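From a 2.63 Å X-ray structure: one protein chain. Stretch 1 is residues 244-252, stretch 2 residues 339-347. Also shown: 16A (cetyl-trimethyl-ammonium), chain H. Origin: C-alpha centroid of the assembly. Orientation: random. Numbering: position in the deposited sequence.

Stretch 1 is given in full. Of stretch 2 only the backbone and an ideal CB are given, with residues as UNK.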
# COMPACT_ATOMS: atom_id res chain seq x y z
N ARG A 244 -4.44 12.66 5.72
CA ARG A 244 -4.05 13.74 6.63
C ARG A 244 -4.82 15.04 6.33
O ARG A 244 -5.38 15.65 7.24
CB ARG A 244 -2.53 14.00 6.58
CG ARG A 244 -2.14 15.30 7.26
CD ARG A 244 -0.65 15.59 7.30
NE ARG A 244 -0.45 16.94 7.84
CZ ARG A 244 -0.44 17.27 9.13
NH1 ARG A 244 -0.60 16.35 10.08
NH2 ARG A 244 -0.26 18.54 9.48
N LEU A 245 -4.83 15.42 5.05
CA LEU A 245 -5.47 16.65 4.59
C LEU A 245 -6.99 16.66 4.83
O LEU A 245 -7.56 17.70 5.16
CB LEU A 245 -5.14 16.91 3.11
CG LEU A 245 -5.50 18.23 2.42
CD1 LEU A 245 -4.85 19.45 3.06
CD2 LEU A 245 -5.10 18.14 0.95
N PHE A 246 -7.62 15.49 4.68
CA PHE A 246 -9.04 15.32 4.97
C PHE A 246 -9.35 15.53 6.46
O PHE A 246 -10.33 16.20 6.80
CB PHE A 246 -9.54 13.94 4.50
CG PHE A 246 -11.04 13.79 4.54
CD1 PHE A 246 -11.82 14.23 3.47
CD2 PHE A 246 -11.68 13.21 5.64
CE1 PHE A 246 -13.21 14.10 3.50
CE2 PHE A 246 -13.06 13.09 5.68
CZ PHE A 246 -13.83 13.53 4.61
N MET A 247 -8.51 14.97 7.33
CA MET A 247 -8.69 15.08 8.78
C MET A 247 -8.23 16.43 9.35
O MET A 247 -8.64 16.82 10.45
CB MET A 247 -8.01 13.92 9.51
CG MET A 247 -8.51 12.52 9.13
SD MET A 247 -10.29 12.25 9.31
CE MET A 247 -10.48 12.29 11.10
N GLN A 248 -7.38 17.13 8.59
CA GLN A 248 -6.97 18.50 8.91
C GLN A 248 -8.15 19.47 8.94
O GLN A 248 -8.27 20.27 9.87
CB GLN A 248 -5.93 19.01 7.91
CG GLN A 248 -4.54 19.16 8.50
CD GLN A 248 -3.71 20.17 7.72
OE1 GLN A 248 -3.56 20.07 6.50
NE2 GLN A 248 -3.15 21.14 8.44
N ASN A 249 -9.00 19.39 7.91
CA ASN A 249 -10.22 20.20 7.80
C ASN A 249 -11.23 19.92 8.91
O ASN A 249 -12.08 20.76 9.21
CB ASN A 249 -10.87 20.00 6.43
CG ASN A 249 -11.83 21.12 6.06
OD1 ASN A 249 -11.64 22.27 6.44
ND2 ASN A 249 -12.86 20.78 5.30
N LEU A 250 -11.13 18.73 9.51
CA LEU A 250 -11.95 18.33 10.66
C LEU A 250 -11.20 18.52 11.99
O LEU A 250 -11.66 18.06 13.05
CB LEU A 250 -12.45 16.89 10.51
CG LEU A 250 -13.20 16.42 9.25
CD1 LEU A 250 -13.46 14.93 9.34
CD2 LEU A 250 -14.50 17.18 9.00
N ASN A 251 -10.05 19.20 11.92
CA ASN A 251 -9.19 19.52 13.08
C ASN A 251 -8.68 18.31 13.89
O ASN A 251 -8.62 18.35 15.12
CB ASN A 251 -9.84 20.58 13.97
CG ASN A 251 -9.84 21.96 13.33
OD1 ASN A 251 -8.80 22.60 13.20
ND2 ASN A 251 -11.02 22.42 12.94
N VAL A 252 -8.33 17.24 13.17
CA VAL A 252 -7.72 16.05 13.75
C VAL A 252 -6.36 15.82 13.08
O VAL A 252 -6.27 15.66 11.86
CB VAL A 252 -8.63 14.79 13.61
CG1 VAL A 252 -7.91 13.52 14.06
CG2 VAL A 252 -9.92 14.97 14.40
N UNK A 339 0.61 26.14 -0.47
CA UNK A 339 -0.59 26.65 -1.13
C UNK A 339 -1.80 25.68 -1.10
O UNK A 339 -2.85 25.97 -1.68
CB UNK A 339 -0.25 26.98 -2.58
N UNK A 340 -1.63 24.56 -0.41
CA UNK A 340 -2.76 23.74 0.03
C UNK A 340 -3.31 24.36 1.30
O UNK A 340 -2.56 24.59 2.26
CB UNK A 340 -2.35 22.28 0.26
N UNK A 341 -4.61 24.65 1.30
CA UNK A 341 -5.30 25.16 2.48
C UNK A 341 -5.38 24.10 3.58
O UNK A 341 -5.44 22.90 3.30
CB UNK A 341 -6.71 25.64 2.11
N UNK A 342 -5.36 24.57 4.83
CA UNK A 342 -5.55 23.71 6.00
C UNK A 342 -7.03 23.61 6.33
O UNK A 342 -7.47 22.66 6.98
CB UNK A 342 -4.77 24.24 7.20
N UNK A 343 -7.80 24.61 5.88
CA UNK A 343 -9.25 24.67 6.09
C UNK A 343 -10.00 25.22 4.88
O UNK A 343 -9.52 26.14 4.20
CB UNK A 343 -9.56 25.53 7.32
N UNK A 344 -11.16 24.63 4.62
CA UNK A 344 -12.04 25.04 3.53
C UNK A 344 -13.50 24.75 3.86
O UNK A 344 -13.81 23.78 4.57
CB UNK A 344 -11.64 24.33 2.23
N UNK A 345 -14.38 25.60 3.35
CA UNK A 345 -15.82 25.42 3.46
C UNK A 345 -16.29 24.31 2.53
O UNK A 345 -15.74 24.12 1.44
CB UNK A 345 -16.55 26.73 3.14
N UNK A 346 -17.31 23.57 2.97
CA UNK A 346 -17.78 22.39 2.24
C UNK A 346 -18.60 22.72 0.98
O UNK A 346 -18.90 21.83 0.18
CB UNK A 346 -18.62 21.52 3.18
N UNK A 347 -18.92 24.00 0.80
CA UNK A 347 -19.62 24.48 -0.39
C UNK A 347 -18.65 25.07 -1.44
O UNK A 347 -19.09 25.53 -2.50
CB UNK A 347 -20.66 25.53 0.01
C1 16A H . 13.44 35.68 -2.26
C2 16A H . 12.75 34.35 -2.06
C3 16A H . 11.24 34.49 -2.19
C4 16A H . 10.56 33.13 -2.32
C5 16A H . 9.08 33.24 -1.97
C6 16A H . 8.24 32.32 -2.85
C7 16A H . 7.15 31.64 -2.03
C8 16A H . 5.90 31.38 -2.86
C9 16A H . 5.16 30.16 -2.33
C10 16A H . 3.65 30.35 -2.41
C11 16A H . 3.05 30.67 -1.05
C12 16A H . 1.70 29.99 -0.88
C13 16A H . 0.55 30.98 -1.04
C14 16A H . -0.22 31.10 0.27
C15 16A H . -1.72 30.91 0.06
C16 16A H . -2.21 29.62 0.74
N1 16A H . -3.02 29.74 1.98
C17 16A H . -2.30 30.39 3.09
C18 16A H . -4.30 30.45 1.74
C19 16A H . -3.35 28.38 2.42

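Stretch 2 crosses the C-terminal part of a helix and the type I turn from Gln248 to Asn251 without forming a helix or strand of its own, so each position must be read from its local surroundings.

Position 339 has nothing of stretch 1 near its ideal CB, while the alkyl chain of the bound cetyl-trimethyl-ammonium runs close by; any flexible apolar residue would do. It is Met339, whose CB lies 3.8 Å from C12 of the ligand.

At 340 the CA-to-CB bond points toward stretch 1, and the ideal CB stands 4.7 Å from Leu245 CD1. A medium or long side chain, apolar or with an aliphatic stem, could cover that leucine. Gln340 is found, extended at chi2, with OE1 3.9 Å from Leu245 CD2, a contact of packing alone.

Position 341 points sideways, with no atom of stretch 1 near its CB; something small and polar is one of many options. Ser341 meets stretch 1 through its backbone, its O lying 3.5 Å from Leu245 CD1, and its OG is 3.7 Å from C19 of the ligand.

The ideal CB of 342 is 3.7 Å from Gln248 NE2, leaving modest room beside that amide; small or beta-branched residues suit. Thr342 places its CG2 3.4 Å from Gln248 NE2.

At 343 the CB points sideways, 4.0 Å from Asn249 OD1, and beyond it lie the turn and the amide of Asn251. A long polar side chain or a ring with a donor could reach them. His343 does so: its NE2 gives a weak hydrogen bond to Asn251 OD1, 3.0 Å away at the ring edge.

Position 344 has an extended backbone (phi/psi -151/148), and its N and O both engage Asn249 whatever the side chain: N donates to Asn249 OD1 at 3.0 Å, nearly straight, and Asn249 ND2 donates to the O of 344 at 3.2 Å. The side chain has a surface available along Leu245 and Asn249, where a large, flat or long apolar group would fit. Trp344, with chi1 in p, lays its ring there. Asn249 CB sits over the six-membered ring of Trp344, 3.7 Å from its centroid, and Trp344 CH2 packs 3.9 Å from Leu245 CG.

Position 345 points away from stretch 1, which therefore sets no preference there; many residues would suit. Asn345 makes no contact with it.

At 346 the CB points sideways, but a branched apolar chain could return toward Asn249. Leu346 brings CD2 to 3.9 Å from Asn249 ND2.

Position 347 is out of reach and unconstrained by stretch 1; Asp347 occupies it.

Stretch 2, residues 339-347: MQSTHWNLD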
# COMPACT_ATOMS: atom_id res chain seq x y z
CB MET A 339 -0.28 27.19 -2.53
CG MET A 339 -0.05 26.18 -3.63
SD MET A 339 0.71 26.95 -5.08
CE MET A 339 -0.15 28.51 -5.22
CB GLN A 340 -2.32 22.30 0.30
CG GLN A 340 -2.26 21.41 -0.94
CD GLN A 340 -1.56 20.08 -0.69
OE1 GLN A 340 -1.47 19.60 0.44
NE2 GLN A 340 -1.06 19.48 -1.76
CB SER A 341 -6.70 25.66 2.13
OG SER A 341 -6.64 26.98 1.61
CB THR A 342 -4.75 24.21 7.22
OG1 THR A 342 -5.17 25.54 7.57
CG2 THR A 342 -3.25 24.22 6.94
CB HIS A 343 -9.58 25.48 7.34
CG HIS A 343 -9.39 24.72 8.61
ND1 HIS A 343 -8.17 24.64 9.24
CD2 HIS A 343 -10.25 23.98 9.35
CE1 HIS A 343 -8.28 23.89 10.32
NE2 HIS A 343 -9.54 23.48 10.41
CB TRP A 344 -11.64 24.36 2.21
CG TRP A 344 -11.64 22.85 2.28
CD1 TRP A 344 -12.67 22.01 1.96
CD2 TRP A 344 -10.55 22.01 2.70
NE1 TRP A 344 -12.29 20.71 2.15
CE2 TRP A 344 -11.00 20.67 2.60
CE3 TRP A 344 -9.24 22.26 3.14
CZ2 TRP A 344 -10.18 19.58 2.93
CZ3 TRP A 344 -8.42 21.17 3.47
CH2 TRP A 344 -8.90 19.85 3.36
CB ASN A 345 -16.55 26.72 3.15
CG ASN A 345 -16.21 27.82 4.14
OD1 ASN A 345 -16.59 27.76 5.31
ND2 ASN A 345 -15.50 28.84 3.67
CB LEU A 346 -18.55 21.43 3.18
CG LEU A 346 -17.87 20.96 4.48
CD1 LEU A 346 -18.80 20.04 5.26
CD2 LEU A 346 -16.54 20.27 4.24
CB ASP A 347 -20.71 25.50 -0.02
CG ASP A 347 -20.15 26.73 0.69
OD1 ASP A 347 -19.55 26.58 1.77
OD2 ASP A 347 -20.34 27.85 0.16
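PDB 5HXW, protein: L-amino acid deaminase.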